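Local coordinates for putative epoxide hydrolase protein (Klebsiella pneumoniae subsp. pneumoniae, PDB 5BOV), which probably acts as a hydrolase of the alpha/beta-hydrolase fold, possibly on epoxides, its true substrate not being established, at residues Tyr42-Tyr47 and Leu106-Asp110. Sequence-based numbering, arbitrary orientation.
Sequences YDIQSY and LAGFD
This is a buried aromatic contact in the alpha/beta-hydrolase core, where the loop between strand 32-37 and helix 50-56 meets central strand 104-108 and the turn that follows it. L106-G108 are extended; D110, with phi/psi of 54/-129, makes the strained strand-to-helix turn that, with G108, fits the GxDxG nucleophile elbow, where D110 would probably be the nucleophile as in epoxide hydrolases of this fold. In segment 42-47, I44-S46 form a 3-10 turn that brings S46 and Y47 to F109, with S46 N on D43 O (3.0 Å) and Y47 N on I44 O (2.9 Å). D43 suits the start because its OD1 accepts Q45 N at 2.9 Å, an Asx turn. The backbones stay well apart, CA atoms 9.4 Å for Y42-D110 and 9.6 Å for S46-F109, and F109 (chi1 p) fills the gap. Its ring edge points at the face of Y42 (chi1 m) in an offset edge-to-face pair, centroids 5.3 Å apart and planes at 65°, with Y42 CD2 3.5 Å from F109 CE2. S46 is small enough to let its OG sit 3.3 Å from F109 CZ. Y47 (chi1 m) reaches across with OH 3.4 Å from F109 CD1 and 3.6 Å from G108 CA; that hydroxyl hydrogen-bonds L37 O. With no hydrogen bond between the segments, aromatic and van der Waals packing joins them, while the hydroxyls of S46 and Y47 find polar partners beyond the contact.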
loop_
_atom_site.group_PDB
_atom_site.type_symbol
_atom_site.label_atom_id
_atom_site.label_comp_id
_atom_site.label_asym_id
_atom_site.label_seq_id
_atom_site.Cartn_x
_atom_site.Cartn_y
_atom_site.Cartn_z
ATOM N N TYR A 42 5.350 5.069 4.414
ATOM C CA TYR A 42 6.056 5.462 3.184
ATOM C C TYR A 42 5.170 6.369 2.385
ATOM O O TYR A 42 4.063 6.756 2.851
ATOM C CB TYR A 42 6.485 4.243 2.397
ATOM C CG TYR A 42 7.288 3.253 3.245
ATOM C CD1 TYR A 42 8.647 3.343 3.278
ATOM C CD2 TYR A 42 6.698 2.198 3.904
ATOM C CE1 TYR A 42 9.425 2.438 4.024
ATOM C CE2 TYR A 42 7.421 1.295 4.613
ATOM C CZ TYR A 42 8.781 1.405 4.676
ATOM O OH TYR A 42 9.481 0.479 5.402
ATOM N N ASP A 43 5.572 6.744 1.176
ATOM C CA ASP A 43 4.672 7.548 0.347
ATOM C C ASP A 43 4.956 7.345 -1.147
ATOM O O ASP A 43 5.635 6.380 -1.496
ATOM C CB ASP A 43 4.684 9.042 0.727
ATOM C CG ASP A 43 5.879 9.782 0.199
ATOM O OD1 ASP A 43 6.860 9.156 -0.230
ATOM O OD2 ASP A 43 5.839 11.030 0.370
ATOM N N ILE A 44 4.441 8.229 -1.996
ATOM C CA ILE A 44 4.606 8.111 -3.434
ATOM C C ILE A 44 6.079 8.048 -3.883
ATOM O O ILE A 44 6.414 7.570 -4.970
ATOM C CB ILE A 44 3.878 9.235 -4.205
ATOM C CG1 ILE A 44 4.447 10.607 -3.890
ATOM C CG2 ILE A 44 2.370 9.137 -3.902
ATOM C CD1 ILE A 44 3.934 11.679 -4.790
ATOM N N GLN A 45 7.015 8.585 -3.061
ATOM C CA GLN A 45 8.409 8.527 -3.445
ATOM C C GLN A 45 8.946 7.117 -3.586
ATOM O O GLN A 45 9.996 6.877 -4.201
ATOM C CB GLN A 45 9.300 9.337 -2.482
ATOM C CG GLN A 45 8.934 10.809 -2.344
ATOM C CD GLN A 45 8.745 11.568 -3.665
ATOM O OE1 GLN A 45 7.801 12.424 -3.744
ATOM N NE2 GLN A 45 9.551 11.358 -4.590
ATOM N N SER A 46 8.232 6.140 -3.029
ATOM C CA SER A 46 8.562 4.747 -3.221
ATOM C C SER A 46 8.589 4.374 -4.744
ATOM O O SER A 46 9.314 3.445 -5.104
ATOM C CB SER A 46 7.502 3.861 -2.571
ATOM O OG SER A 46 7.465 4.008 -1.161
ATOM N N TYR A 47 7.888 5.171 -5.560
ATOM C CA TYR A 47 7.787 4.949 -6.980
ATOM C C TYR A 47 8.385 6.056 -7.792
ATOM O O TYR A 47 8.202 6.071 -9.002
ATOM C CB TYR A 47 6.322 4.738 -7.332
ATOM C CG TYR A 47 5.696 3.569 -6.572
ATOM C CD1 TYR A 47 6.035 2.258 -6.898
ATOM C CD2 TYR A 47 4.806 3.780 -5.523
ATOM C CE1 TYR A 47 5.457 1.182 -6.276
ATOM C CE2 TYR A 47 4.234 2.703 -4.834
ATOM C CZ TYR A 47 4.563 1.412 -5.191
ATOM O OH TYR A 47 3.985 0.333 -4.580
ATOM N N LEU A 106 -2.307 -3.143 -11.201
ATOM C CA LEU A 106 -2.095 -2.615 -9.849
ATOM C C LEU A 106 -0.859 -3.220 -9.258
ATOM O O LEU A 106 -0.578 -4.419 -9.421
ATOM C CB LEU A 106 -3.265 -2.944 -8.940
ATOM C CG LEU A 106 -4.616 -2.398 -9.300
ATOM C CD1 LEU A 106 -5.568 -2.738 -8.152
ATOM C CD2 LEU A 106 -4.638 -0.984 -9.639
ATOM N N ALA A 107 -0.151 -2.425 -8.461
ATOM C CA ALA A 107 1.030 -2.928 -7.742
ATOM C C ALA A 107 1.122 -2.220 -6.407
ATOM O O ALA A 107 0.775 -1.037 -6.307
ATOM C CB ALA A 107 2.291 -2.683 -8.514
ATOM N N GLY A 108 1.539 -2.954 -5.376
ATOM C CA GLY A 108 1.667 -2.340 -4.104
ATOM C C GLY A 108 2.536 -3.130 -3.120
ATOM O O GLY A 108 2.921 -4.287 -3.389
ATOM N N PHE A 109 2.911 -2.444 -2.040
ATOM C CA PHE A 109 3.526 -3.100 -0.876
ATOM C C PHE A 109 2.853 -2.595 0.404
ATOM O O PHE A 109 2.322 -1.511 0.442
ATOM C CB PHE A 109 5.089 -2.914 -0.839
ATOM C CG PHE A 109 5.509 -1.478 -0.546
ATOM C CD1 PHE A 109 5.412 -0.487 -1.555
ATOM C CD2 PHE A 109 5.928 -1.094 0.727
ATOM C CE1 PHE A 109 5.772 0.815 -1.256
ATOM C CE2 PHE A 109 6.329 0.222 1.021
ATOM C CZ PHE A 109 6.251 1.168 0.014
ATOM N N ASP A 110 2.851 -3.447 1.442
ATOM C CA ASP A 110 2.301 -3.140 2.746
ATOM C C ASP A 110 0.852 -2.677 2.586
ATOM O O ASP A 110 0.105 -3.385 1.893
ATOM C CB ASP A 110 3.260 -2.170 3.512
ATOM C CG ASP A 110 2.805 -1.906 4.868
ATOM O OD1 ASP A 110 2.773 -2.877 5.738
ATOM O OD2 ASP A 110 2.319 -0.830 5.179
#